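Hemolysin-related protein (Vibrio cholerae serotype O1, PDB 6MLT) is a secreted, calcium-binding protein of the biofilm matrix that probably binds carbohydrate and takes part in biofilm adhesion. Local coordinates at residues Leu212-Thr220 and Glu249-Gly260; Val221-Leu229 and Gly273-Ser281. All coordinates share one frame; numbering follows the deposited sequence.

Contact 1. Residues Leu212-Thr220 and Glu249-Gly260; sequences LWQYQANDT and ENSEIAVLEHDG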
ATOM      1  N   LEU A 212     -17.181   7.639 -13.942  1.00 19.44           N
ATOM      2  CA  LEU A 212     -17.790   6.528 -13.214  1.00 19.94           C
ATOM      3  C   LEU A 212     -18.594   7.006 -12.014  1.00 20.89           C
ATOM      4  O   LEU A 212     -19.783   6.705 -11.913  1.00 20.67           O
ATOM      5  CB  LEU A 212     -16.722   5.526 -12.761  1.00 22.34           C
ATOM      6  CG  LEU A 212     -16.072   4.706 -13.880  1.00 24.73           C
ATOM      7  CD1 LEU A 212     -14.926   3.887 -13.320  1.00 24.47           C
ATOM      8  CD2 LEU A 212     -17.088   3.805 -14.567  1.00 29.80           C
ATOM      9  N   TRP A 213     -17.966   7.720 -11.085  1.00 19.32           N
ATOM     10  CA  TRP A 213     -18.686   8.289  -9.958  1.00 20.06           C
ATOM     11  C   TRP A 213     -17.860   9.417  -9.365  1.00 20.38           C
ATOM     12  O   TRP A 213     -16.698   9.624  -9.720  1.00 18.34           O
ATOM     13  CB  TRP A 213     -19.010   7.233  -8.898  1.00 21.83           C
ATOM     14  CG  TRP A 213     -17.863   6.411  -8.381  1.00 21.82           C
ATOM     15  CD1 TRP A 213     -17.571   5.121  -8.714  1.00 25.40           C
ATOM     16  CD2 TRP A 213     -16.888   6.800  -7.402  1.00 22.28           C
ATOM     17  NE1 TRP A 213     -16.472   4.687  -8.013  1.00 23.46           N
ATOM     18  CE2 TRP A 213     -16.035   5.696  -7.199  1.00 21.96           C
ATOM     19  CE3 TRP A 213     -16.651   7.976  -6.683  1.00 24.33           C
ATOM     20  CZ2 TRP A 213     -14.962   5.730  -6.310  1.00 22.40           C
ATOM     21  CZ3 TRP A 213     -15.582   8.010  -5.798  1.00 23.56           C
ATOM     22  CH2 TRP A 213     -14.746   6.891  -5.624  1.00 22.50           C
ATOM     23  N   GLN A 214     -18.481  10.140  -8.443  1.00 21.88           N
ATOM     24  CA  GLN A 214     -17.853  11.315  -7.866  1.00 21.81           C
ATOM     25  C   GLN A 214     -18.294  11.462  -6.421  1.00 23.12           C
ATOM     26  O   GLN A 214     -19.493  11.430  -6.133  1.00 26.65           O
ATOM     27  CB  GLN A 214     -18.225  12.560  -8.668  1.00 23.74           C
ATOM     28  CG  GLN A 214     -17.547  13.822  -8.224  1.00 26.34           C
ATOM     29  CD  GLN A 214     -17.721  14.926  -9.245  1.00 29.23           C
ATOM     30  OE1 GLN A 214     -17.282  14.796 -10.391  1.00 28.18           O
ATOM     31  NE2 GLN A 214     -18.392  16.001  -8.849  1.00 31.53           N
ATOM     32  N   TYR A 215     -17.327  11.611  -5.522  1.00 20.20           N
ATOM     33  CA  TYR A 215     -17.621  11.890  -4.124  1.00 22.42           C
ATOM     34  C   TYR A 215     -17.899  13.378  -3.968  1.00 23.90           C
ATOM     35  O   TYR A 215     -17.059  14.209  -4.324  1.00 25.28           O
ATOM     36  CB  TYR A 215     -16.456  11.464  -3.236  1.00 23.00           C
ATOM     37  CG  TYR A 215     -16.691  11.727  -1.767  1.00 21.98           C
ATOM     38  CD1 TYR A 215     -17.745  11.121  -1.104  1.00 24.07           C
ATOM     39  CD2 TYR A 215     -15.867  12.583  -1.047  1.00 21.19           C
ATOM     40  CE1 TYR A 215     -17.978  11.355   0.234  1.00 25.98           C
ATOM     41  CE2 TYR A 215     -16.092  12.824   0.302  1.00 22.75           C
ATOM     42  CZ  TYR A 215     -17.153  12.204   0.929  1.00 25.31           C
ATOM     43  OH  TYR A 215     -17.400  12.420   2.258  1.00 28.40           O
ATOM     44  N   GLN A 216     -19.070  13.712  -3.440  1.00 25.92           N
ATOM     45  CA  GLN A 216     -19.461  15.104  -3.235  1.00 28.40           C
ATOM     46  C   GLN A 216     -18.836  15.604  -1.939  1.00 27.80           C
ATOM     47  O   GLN A 216     -19.173  15.129  -0.849  1.00 28.80           O
ATOM     48  CB  GLN A 216     -20.982  15.232  -3.201  1.00 29.07           C
ATOM     49  N   ALA A 217     -17.922  16.557  -2.058  1.00 24.26           N
ATOM     50  CA  ALA A 217     -17.246  17.156  -0.921  1.00 24.77           C
ATOM     51  C   ALA A 217     -17.528  18.652  -0.897  1.00 26.81           C
ATOM     52  O   ALA A 217     -18.046  19.230  -1.852  1.00 26.89           O
ATOM     53  CB  ALA A 217     -15.739  16.896  -0.982  1.00 23.36           C
ATOM     54  N   ASN A 218     -17.165  19.282   0.218  1.00 27.48           N
ATOM     55  CA  ASN A 218     -17.415  20.700   0.423  1.00 28.38           C
ATOM     56  C   ASN A 218     -16.285  21.591  -0.089  1.00 25.59           C
ATOM     57  O   ASN A 218     -16.421  22.819  -0.057  1.00 25.02           O
ATOM     58  CB  ASN A 218     -17.661  20.951   1.916  1.00 31.64           C
ATOM     59  CG  ASN A 218     -18.820  20.123   2.457  1.00 34.94           C
ATOM     60  OD1 ASN A 218     -18.683  19.372   3.432  1.00 34.50           O
ATOM     61  ND2 ASN A 218     -19.963  20.248   1.814  1.00 31.93           N
ATOM     62  N   ASP A 219     -15.189  21.004  -0.556  1.00 22.49           N
ATOM     63  CA  ASP A 219     -14.062  21.740  -1.117  1.00 21.09           C
ATOM     64  C   ASP A 219     -13.231  20.727  -1.892  1.00 19.79           C
ATOM     65  O   ASP A 219     -13.570  19.542  -1.953  1.00 19.11           O
ATOM     66  CB  ASP A 219     -13.242  22.436  -0.018  1.00 19.93           C
ATOM     67  CG  ASP A 219     -12.517  23.702  -0.502  1.00 25.30           C
ATOM     68  OD1 ASP A 219     -12.250  23.851  -1.718  1.00 23.70           O
ATOM     69  OD2 ASP A 219     -12.194  24.550   0.359  1.00 26.31           O
ATOM     70  N   THR A 220     -12.133  21.200  -2.474  1.00 20.03           N
ATOM     71  CA  THR A 220     -11.258  20.350  -3.278  1.00 19.68           C
ATOM     72  C   THR A 220     -10.813  19.127  -2.486  1.00 16.92           C
ATOM     73  O   THR A 220     -10.399  19.240  -1.330  1.00 17.18           O
ATOM     74  CB  THR A 220     -10.030  21.151  -3.725  1.00 20.81           C
ATOM     75  OG1 THR A 220     -10.453  22.304  -4.462  1.00 21.12           O
ATOM     76  CG2 THR A 220      -9.103  20.311  -4.597  1.00 22.03           C
ATOM     77  N   GLU A 249     -15.575  23.782   8.687  1.00 21.51           N
ATOM     78  CA  GLU A 249     -16.738  22.922   8.511  1.00 25.19           C
ATOM     79  C   GLU A 249     -16.716  22.187   7.178  1.00 22.88           C
ATOM     80  O   GLU A 249     -17.472  21.227   6.997  1.00 22.19           O
ATOM     81  CB  GLU A 249     -18.026  23.749   8.626  1.00 29.52           C
ATOM     82  CG  GLU A 249     -18.262  24.756   7.494  1.00 36.50           C
ATOM     83  CD  GLU A 249     -17.511  26.080   7.675  1.00 37.40           C
ATOM     84  OE1 GLU A 249     -16.636  26.173   8.567  1.00 32.17           O
ATOM     85  OE2 GLU A 249     -17.802  27.034   6.917  1.00 35.90           O
ATOM     86  N   ASN A 250     -15.883  22.630   6.236  1.00 22.49           N
ATOM     87  CA  ASN A 250     -15.777  22.006   4.925  1.00 21.48           C
ATOM     88  C   ASN A 250     -14.672  20.958   4.840  1.00 18.95           C
ATOM     89  O   ASN A 250     -14.573  20.270   3.817  1.00 17.63           O
ATOM     90  CB  ASN A 250     -15.534  23.075   3.851  1.00 21.39           C
ATOM     91  CG  ASN A 250     -16.751  23.950   3.623  1.00 24.98           C
ATOM     92  OD1 ASN A 250     -17.843  23.629   4.083  1.00 23.26           O
ATOM     93  ND2 ASN A 250     -16.573  25.050   2.899  1.00 28.96           N
ATOM     94  N   SER A 251     -13.844  20.820   5.871  1.00 17.26           N
ATOM     95  CA  SER A 251     -12.779  19.834   5.839  1.00 16.48           C
ATOM     96  C   SER A 251     -13.311  18.473   6.272  1.00 18.11           C
ATOM     97  O   SER A 251     -14.354  18.364   6.923  1.00 19.20           O
ATOM     98  CB  SER A 251     -11.620  20.253   6.745  1.00 17.63           C
ATOM     99  OG  SER A 251     -11.995  20.258   8.116  1.00 18.29           O
ATOM    100  N   GLU A 252     -12.585  17.426   5.889  1.00 16.99           N
ATOM    101  CA  GLU A 252     -12.944  16.090   6.334  1.00 19.80           C
ATOM    102  C   GLU A 252     -11.835  15.113   5.981  1.00 19.47           C
ATOM    103  O   GLU A 252     -10.947  15.401   5.171  1.00 19.80           O
ATOM    104  CB  GLU A 252     -14.266  15.625   5.714  1.00 21.50           C
ATOM    105  CG  GLU A 252     -14.213  15.386   4.214  1.00 22.41           C
ATOM    106  CD  GLU A 252     -15.548  14.905   3.670  1.00 28.88           C
ATOM    107  OE1 GLU A 252     -16.387  15.751   3.294  1.00 30.65           O
ATOM    108  OE2 GLU A 252     -15.766  13.676   3.644  1.00 30.88           O
ATOM    109  N   ILE A 253     -11.890  13.964   6.643  1.00 21.36           N
ATOM    110  CA  ILE A 253     -11.209  12.753   6.211  1.00 21.16           C
ATOM    111  C   ILE A 253     -12.283  11.692   6.037  1.00 20.64           C
ATOM    112  O   ILE A 253     -13.226  11.618   6.835  1.00 19.29           O
ATOM    113  CB  ILE A 253     -10.133  12.289   7.213  1.00 25.44           C
ATOM    114  CG1 ILE A 253      -9.458  11.023   6.686  1.00 33.43           C
ATOM    115  CG2 ILE A 253     -10.747  12.034   8.585  1.00 24.86           C
ATOM    116  CD1 ILE A 253      -8.003  10.929   7.009  1.00 36.84           C
ATOM    117  N   ALA A 254     -12.167  10.893   4.984  1.00 20.19           N
ATOM    118  CA  ALA A 254     -13.217   9.933   4.689  1.00 18.64           C
ATOM    119  C   ALA A 254     -12.609   8.676   4.093  1.00 22.35           C
ATOM    120  O   ALA A 254     -11.558   8.714   3.449  1.00 23.15           O
ATOM    121  CB  ALA A 254     -14.265  10.519   3.736  1.00 22.26           C
ATOM    122  N   VAL A 255     -13.280   7.560   4.333  1.00 22.26           N
ATOM    123  CA  VAL A 255     -12.958   6.288   3.700  1.00 19.60           C
ATOM    124  C   VAL A 255     -14.123   5.930   2.797  1.00 21.96           C
ATOM    125  O   VAL A 255     -15.271   5.839   3.255  1.00 21.90           O
ATOM    126  CB  VAL A 255     -12.698   5.183   4.731  1.00 20.38           C
ATOM    127  CG1 VAL A 255     -12.443   3.855   4.030  1.00 20.80           C
ATOM    128  CG2 VAL A 255     -11.518   5.557   5.617  1.00 19.74           C
ATOM    129  N   LEU A 256     -13.826   5.721   1.524  1.00 20.61           N
ATOM    130  CA  LEU A 256     -14.822   5.376   0.526  1.00 20.88           C
ATOM    131  C   LEU A 256     -14.632   3.931   0.090  1.00 21.82           C
ATOM    132  O   LEU A 256     -13.508   3.424   0.040  1.00 23.12           O
ATOM    133  CB  LEU A 256     -14.712   6.286  -0.695  1.00 19.25           C
ATOM    134  CG  LEU A 256     -14.657   7.787  -0.417  1.00 21.83           C
ATOM    135  CD1 LEU A 256     -14.476   8.545  -1.713  1.00 21.26           C
ATOM    136  CD2 LEU A 256     -15.910   8.236   0.306  1.00 25.14           C
ATOM    137  N   GLU A 257     -15.746   3.274  -0.215  1.00 22.81           N
ATOM    138  CA  GLU A 257     -15.725   1.966  -0.842  1.00 22.54           C
ATOM    139  C   GLU A 257     -15.396   2.114  -2.328  1.00 24.26           C
ATOM    140  O   GLU A 257     -15.383   3.216  -2.882  1.00 23.85           O
ATOM    141  CB  GLU A 257     -17.071   1.268  -0.662  1.00 22.73           C
ATOM    142  CG  GLU A 257     -17.577   1.216   0.780  1.00 30.22           C
ATOM    143  CD  GLU A 257     -16.782   0.265   1.661  1.00 37.32           C
ATOM    144  OE1 GLU A 257     -15.909  -0.454   1.133  1.00 37.71           O
ATOM    145  OE2 GLU A 257     -17.039   0.230   2.886  1.00 40.66           O
ATOM    146  N   HIS A 258     -15.146   0.979  -2.983  1.00 28.18           N
ATOM    147  CA  HIS A 258     -14.721   1.002  -4.380  1.00 27.54           C
ATOM    148  C   HIS A 258     -15.766   1.624  -5.299  1.00 27.65           C
ATOM    149  O   HIS A 258     -15.416   2.085  -6.392  1.00 26.72           O
ATOM    150  CB  HIS A 258     -14.403  -0.417  -4.854  1.00 32.34           C
ATOM    151  CG  HIS A 258     -15.617  -1.278  -5.012  1.00 37.15           C
ATOM    152  ND1 HIS A 258     -16.263  -1.860  -3.941  1.00 38.98           N
ATOM    153  CD2 HIS A 258     -16.312  -1.642  -6.115  1.00 38.66           C
ATOM    154  CE1 HIS A 258     -17.301  -2.550  -4.380  1.00 40.26           C
ATOM    155  NE2 HIS A 258     -17.354  -2.432  -5.695  1.00 39.30           N
ATOM    156  N   ASP A 259     -17.038   1.641  -4.899  1.00 28.55           N
ATOM    157  CA  ASP A 259     -18.092   2.239  -5.706  1.00 25.78           C
ATOM    158  C   ASP A 259     -18.385   3.686  -5.318  1.00 26.72           C
ATOM    159  O   ASP A 259     -19.377   4.253  -5.785  1.00 28.20           O
ATOM    160  CB  ASP A 259     -19.372   1.405  -5.609  1.00 24.94           C
ATOM    161  CG  ASP A 259     -19.945   1.371  -4.203  1.00 27.39           C
ATOM    162  OD1 ASP A 259     -19.361   1.996  -3.297  1.00 28.20           O
ATOM    163  OD2 ASP A 259     -20.983   0.707  -4.005  1.00 32.31           O
ATOM    164  N   GLY A 260     -17.561   4.289  -4.461  1.00 27.15           N
ATOM    165  CA  GLY A 260     -17.736   5.673  -4.081  1.00 28.84           C
ATOM    166  C   GLY A 260     -18.606   5.903  -2.864  1.00 28.03           C
ATOM    167  O   GLY A 260     -18.643   7.031  -2.359  1.00 27.34           O
TER
HETATM  168  O   HOH W   1     -18.625  15.438   2.035  1.00 31.25           O
HETATM  169  O   HOH W   2     -15.844  18.254   2.526  1.00 22.14           O
HETATM  170  O   HOH W   3     -13.784  25.746   1.964  1.00 20.80           O

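Contact 2. Residues Val221-Leu229 and Gly273-Ser281; sequences VWFSSVANL and GGSVQAVSS. With NA (sodium ion), chain G.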
ATOM      1  N   VAL A 221     -10.876  17.960  -3.126  1.00 14.63           N
ATOM      2  CA  VAL A 221     -10.333  16.731  -2.559  1.00 16.56           C
ATOM      3  C   VAL A 221      -8.865  16.648  -2.950  1.00 16.21           C
ATOM      4  O   VAL A 221      -8.527  16.689  -4.140  1.00 17.32           O
ATOM      5  CB  VAL A 221     -11.102  15.495  -3.048  1.00 17.02           C
ATOM      6  CG1 VAL A 221     -10.502  14.234  -2.467  1.00 17.35           C
ATOM      7  CG2 VAL A 221     -12.580  15.599  -2.686  1.00 20.35           C
ATOM      8  N   TRP A 222      -7.998  16.527  -1.956  1.00 15.02           N
ATOM      9  CA  TRP A 222      -6.556  16.519  -2.162  1.00 16.97           C
ATOM     10  C   TRP A 222      -6.081  15.065  -2.216  1.00 16.10           C
ATOM     11  O   TRP A 222      -6.681  14.284  -2.965  1.00 17.42           O
ATOM     12  CB  TRP A 222      -5.892  17.392  -1.097  1.00 17.43           C
ATOM     13  CG  TRP A 222      -5.900  18.845  -1.451  1.00 16.13           C
ATOM     14  CD1 TRP A 222      -6.987  19.660  -1.553  1.00 15.42           C
ATOM     15  CD2 TRP A 222      -4.757  19.656  -1.751  1.00 14.74           C
ATOM     16  NE1 TRP A 222      -6.593  20.930  -1.899  1.00 17.43           N
ATOM     17  CE2 TRP A 222      -5.228  20.954  -2.022  1.00 15.83           C
ATOM     18  CE3 TRP A 222      -3.383  19.409  -1.817  1.00 16.59           C
ATOM     19  CZ2 TRP A 222      -4.374  22.004  -2.354  1.00 18.48           C
ATOM     20  CZ3 TRP A 222      -2.534  20.457  -2.143  1.00 20.88           C
ATOM     21  CH2 TRP A 222      -3.033  21.732  -2.407  1.00 21.04           C
ATOM     22  N   PHE A 223      -5.063  14.661  -1.465  1.00 15.59           N
ATOM     23  CA  PHE A 223      -4.418  13.384  -1.701  1.00 15.84           C
ATOM     24  C   PHE A 223      -5.240  12.235  -1.140  1.00 18.60           C
ATOM     25  O   PHE A 223      -6.028  12.389  -0.198  1.00 19.34           O
ATOM     26  CB  PHE A 223      -3.013  13.390  -1.099  1.00 15.75           C
ATOM     27  CG  PHE A 223      -2.099  14.388  -1.750  1.00 14.82           C
ATOM     28  CD1 PHE A 223      -1.496  14.096  -2.960  1.00 18.59           C
ATOM     29  CD2 PHE A 223      -1.865  15.626  -1.175  1.00 15.29           C
ATOM     30  CE1 PHE A 223      -0.668  15.020  -3.578  1.00 18.32           C
ATOM     31  CE2 PHE A 223      -1.038  16.550  -1.795  1.00 18.51           C
ATOM     32  CZ  PHE A 223      -0.440  16.239  -2.994  1.00 17.98           C
ATOM     33  N   SER A 224      -5.053  11.072  -1.749  1.00 16.43           N
ATOM     34  CA  SER A 224      -5.779   9.875  -1.396  1.00 16.93           C
ATOM     35  C   SER A 224      -4.801   8.721  -1.254  1.00 17.47           C
ATOM     36  O   SER A 224      -3.652   8.781  -1.707  1.00 18.06           O
ATOM     37  CB  SER A 224      -6.847   9.546  -2.450  1.00 21.88           C
ATOM     38  OG  SER A 224      -6.246   9.324  -3.713  1.00 27.96           O
ATOM     39  N   SER A 225      -5.282   7.683  -0.584  1.00 15.26           N
ATOM     40  CA  SER A 225      -4.580   6.431  -0.371  1.00 16.79           C
ATOM     41  C   SER A 225      -5.547   5.304  -0.690  1.00 20.59           C
ATOM     42  O   SER A 225      -6.754   5.433  -0.477  1.00 21.84           O
ATOM     43  CB  SER A 225      -4.104   6.286   1.090  1.00 16.85           C
ATOM     44  OG  SER A 225      -3.298   7.375   1.501  1.00 19.65           O
ATOM     45  N   VAL A 226      -5.017   4.191  -1.181  1.00 18.94           N
ATOM     46  CA  VAL A 226      -5.805   2.984  -1.379  1.00 21.55           C
ATOM     47  C   VAL A 226      -5.268   1.927  -0.430  1.00 21.30           C
ATOM     48  O   VAL A 226      -4.055   1.837  -0.210  1.00 20.07           O
ATOM     49  CB  VAL A 226      -5.776   2.511  -2.849  1.00 30.98           C
ATOM     50  CG1 VAL A 226      -4.363   2.200  -3.297  1.00 39.64           C
ATOM     51  CG2 VAL A 226      -6.684   1.313  -3.045  1.00 33.21           C
ATOM     52  N   ALA A 227      -6.174   1.153   0.157  1.00 18.25           N
ATOM     53  CA  ALA A 227      -5.801   0.142   1.132  1.00 18.26           C
ATOM     54  C   ALA A 227      -7.003  -0.759   1.362  1.00 20.99           C
ATOM     55  O   ALA A 227      -8.130  -0.437   0.979  1.00 21.80           O
ATOM     56  CB  ALA A 227      -5.344   0.762   2.450  1.00 21.09           C
ATOM     57  N   ASN A 228      -6.748  -1.889   2.007  1.00 21.68           N
ATOM     58  CA  ASN A 228      -7.804  -2.788   2.442  1.00 22.76           C
ATOM     59  C   ASN A 228      -8.076  -2.525   3.917  1.00 23.87           C
ATOM     60  O   ASN A 228      -7.202  -2.743   4.765  1.00 23.84           O
ATOM     61  CB  ASN A 228      -7.423  -4.246   2.212  1.00 28.85           C
ATOM     62  CG  ASN A 228      -8.610  -5.182   2.367  1.00 38.12           C
ATOM     63  OD1 ASN A 228      -9.755  -4.736   2.468  1.00 37.66           O
ATOM     64  ND2 ASN A 228      -8.344  -6.483   2.377  1.00 39.91           N
ATOM     65  N   LEU A 229      -9.281  -2.044   4.215  1.00 22.34           N
ATOM     66  CA  LEU A 229      -9.644  -1.638   5.566  1.00 27.49           C
ATOM     67  C   LEU A 229     -10.858  -2.393   6.096  1.00 29.63           C
ATOM     68  O   LEU A 229     -11.481  -1.945   7.060  1.00 27.53           O
ATOM     69  CB  LEU A 229      -9.897  -0.131   5.608  1.00 26.01           C
ATOM     70  CG  LEU A 229      -8.693   0.732   5.235  1.00 27.08           C
ATOM     71  CD1 LEU A 229      -9.123   2.172   5.022  1.00 29.50           C
ATOM     72  CD2 LEU A 229      -7.617   0.654   6.307  1.00 29.26           C
ATOM     73  N   GLY A 273      -8.712  20.633   8.679  1.00 19.25           N
ATOM     74  CA  GLY A 273      -7.694  20.543   7.665  1.00 18.00           C
ATOM     75  C   GLY A 273      -7.278  19.107   7.393  1.00 17.19           C
ATOM     76  O   GLY A 273      -7.971  18.141   7.731  1.00 19.00           O
ATOM     77  N   GLY A 274      -6.105  18.981   6.778  1.00 17.10           N
ATOM     78  CA  GLY A 274      -5.581  17.696   6.364  1.00 18.05           C
ATOM     79  C   GLY A 274      -5.660  17.511   4.860  1.00 18.27           C
ATOM     80  O   GLY A 274      -6.753  17.576   4.286  1.00 19.62           O
ATOM     81  N   SER A 275      -4.512  17.298   4.202  1.00 17.93           N
ATOM     82  CA  SER A 275      -4.472  17.105   2.757  1.00 16.80           C
ATOM     83  C   SER A 275      -4.024  15.715   2.333  1.00 18.29           C
ATOM     84  O   SER A 275      -4.222  15.354   1.166  1.00 17.72           O
ATOM     85  CB  SER A 275      -3.525  18.117   2.095  1.00 18.34           C
ATOM     86  OG  SER A 275      -2.170  17.694   2.199  1.00 16.44           O
ATOM     87  N   VAL A 276      -3.416  14.939   3.231  1.00 17.08           N
ATOM     88  CA  VAL A 276      -2.750  13.699   2.852  1.00 15.71           C
ATOM     89  C   VAL A 276      -2.687  12.809   4.081  1.00 17.78           C
ATOM     90  O   VAL A 276      -2.700  13.293   5.216  1.00 17.53           O
ATOM     91  CB  VAL A 276      -1.339  13.984   2.270  1.00 17.55           C
ATOM     92  CG1 VAL A 276      -0.436  14.607   3.327  1.00 15.42           C
ATOM     93  CG2 VAL A 276      -0.702  12.711   1.709  1.00 19.10           C
ATOM     94  N   GLN A 277      -2.645  11.497   3.846  1.00 14.48           N
ATOM     95  CA  GLN A 277      -2.568  10.505   4.902  1.00 18.18           C
ATOM     96  C   GLN A 277      -1.511   9.473   4.556  1.00 16.95           C
ATOM     97  O   GLN A 277      -1.112   9.323   3.397  1.00 18.04           O
ATOM     98  CB  GLN A 277      -3.897   9.755   5.107  1.00 17.23           C
ATOM     99  CG  GLN A 277      -5.121  10.444   4.583  1.00 22.70           C
ATOM    100  CD  GLN A 277      -5.221  10.456   3.052  1.00 22.80           C
ATOM    101  OE1 GLN A 277      -4.658   9.612   2.358  1.00 24.37           O
ATOM    102  NE2 GLN A 277      -5.936  11.432   2.531  1.00 21.74           N
ATOM    103  N   ALA A 278      -1.071   8.762   5.589  1.00 19.60           N
ATOM    104  CA  ALA A 278      -0.357   7.503   5.448  1.00 19.34           C
ATOM    105  C   ALA A 278      -1.235   6.404   6.028  1.00 19.33           C
ATOM    106  O   ALA A 278      -1.942   6.622   7.017  1.00 19.48           O
ATOM    107  CB  ALA A 278       1.007   7.545   6.153  1.00 19.18           C
ATOM    108  N   VAL A 279      -1.215   5.234   5.393  1.00 19.24           N
ATOM    109  CA  VAL A 279      -2.051   4.105   5.786  1.00 21.04           C
ATOM    110  C   VAL A 279      -1.148   2.887   5.904  1.00 20.27           C
ATOM    111  O   VAL A 279      -0.466   2.523   4.937  1.00 19.29           O
ATOM    112  CB  VAL A 279      -3.175   3.848   4.767  1.00 22.46           C
ATOM    113  CG1 VAL A 279      -4.071   2.701   5.228  1.00 22.53           C
ATOM    114  CG2 VAL A 279      -3.978   5.129   4.527  1.00 23.69           C
ATOM    115  N   SER A 280      -1.126   2.259   7.071  1.00 18.97           N
ATOM    116  CA  SER A 280      -0.150   1.192   7.270  1.00 19.38           C
ATOM    117  C   SER A 280      -0.504   0.382   8.510  1.00 19.30           C
ATOM    118  O   SER A 280      -1.525   0.612   9.167  1.00 19.12           O
ATOM    119  CB  SER A 280       1.260   1.769   7.383  1.00 19.93           C
ATOM    120  OG  SER A 280       2.217   0.771   7.106  1.00 21.12           O
ATOM    121  N   SER A 281       0.350  -0.598   8.802  1.00 18.99           N
ATOM    122  CA  SER A 281       0.242  -1.414  10.012  1.00 23.76           C
ATOM    123  C   SER A 281       0.822  -0.610  11.171  1.00 22.66           C
ATOM    124  O   SER A 281       1.995  -0.732  11.531  1.00 22.36           O
ATOM    125  CB  SER A 281       0.971  -2.743   9.835  1.00 27.10           C
ATOM    126  OG  SER A 281       0.442  -3.481   8.751  1.00 27.69           O
TER
HETATM  127 NA    NA G1006     -11.802  -4.284   1.319  1.00 31.34          NA

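Contact 1. Residues Leu212-Thr220 and Glu249-Gly260
The two segments run in opposing directions, with Y215 nearest G260 (CA to CA 6.2 Å) and N218 nearest N250 (CA to CA 5.0 Å). Side chains and water bridge them. The type I turn E257-G260 lies against the W213 indole. G260 CA sits almost on the normal of the six-membered ring, 3.3 Å from its centroid, in a CH-pi contact. With no side chain on G260, the ring can lie this close to the backbone. W213 NE1 adds a weak, bent bond to H258 O, 3.2 Å long at 132°.

Y215 has CG anti to its own N (chi1 180°), which sends the ring down onto strand 252-256. L256 CD2 covers one ring face, 3.9 Å from the centroid. E252 comes from the opposite direction and meets the hydroxyl edge of the ring: Y215 OH donates a very short bond of 2.5 Å to E252 OE2. The carboxylate stands nearly perpendicular to the ring. E252 OE1 forms a salt bridge to R265, which would favour the charged form of the acid.

Farther along, contacts become wetter. N218 CB packs on N250 OD1 at 3.4 Å, the side chains crossing at about a right angle. N218 N donates to a water that also lies close to N250 O and E252 OE1. A second water links D219 OD2 to N250 ND2.

The contact joins two successive four-stranded propeller blades. Strand 211-214 is the last of its sheet. Strand 252-256 is the third of the next, between 236-241 and 262-266, and its I253 and V255 touch strand 443-448.

Contact 2. Residues Val221-Leu229 and Gly273-Ser281
The F223 ring meets S275 O at its edge, with the oxygen in the ring plane and 3.3 Å from F223 CD2. V276 CB approaches the same ring obliquely, and V276 CG2 packs on F223 CB at 3.7 Å. The neighbouring W222 ring has F223 CE2 in its plane at one edge, while S275 CB comes in obliquely near W222 CE3. S275 OG turns to K475 O.

F223 holds CG beside its own N (chi1 -64°). Ring edge and amide therefore both lie against one oxygen, but only the amide bonds it: F223 N donates to S275 O over 2.8 Å. This is a backbone bond between the two segments, just ahead of strand 224-227. That strand and strand 277-279 run almost parallel, 10° apart, with axes 7.2 Å from each other.

The Q277 side chain spans this gap. It bends at chi2, and both ends of its amide are used. Q277 NE2 gives a 2.9 Å bond to F223 O, approaching from above the carbonyl plane, 45° out of it. Q277 OE1 takes a 2.8 Å bond from S225 OG. NE2 also bonds S240 OG. With both ends engaged, the amide is fixed against flipping.

Beyond it the contact is apolar. V279 CG1 rests on A227 CB at 3.6 Å, its CG2 packs on S225 CB, and L229 adds a methyl. N228 points away and gives OD1 to a sodium ion, completed by D230, D232, K234 O and E236.

The chemistry implies a buried seam between the innermost strands of two propeller blades, where a glutamine amide satisfies buried polar atoms between the strands.

Contact 2 is core and contact 1 is partly open to solvent. Both join successive propeller blades, and both use the sheet of strands 224-227 to 262-266. Contact 1 sets its third strand against the blade before it. Contact 2 sets its first strand against the blade after it, begun by strand 277-279 and completed by strand 443-448 onward. The chain passes directly from 212-220 into 221-229. The contacts touch where I253 CD1 meets Q277 CG and V255 CG1 meets L229 CD1. Near the surface a tyrosine-carboxylate bond and waters link the segments; inside, a glutamine amide, a serine hydroxyl and a backbone bond join them directly, among valine, alanine and phenylalanine.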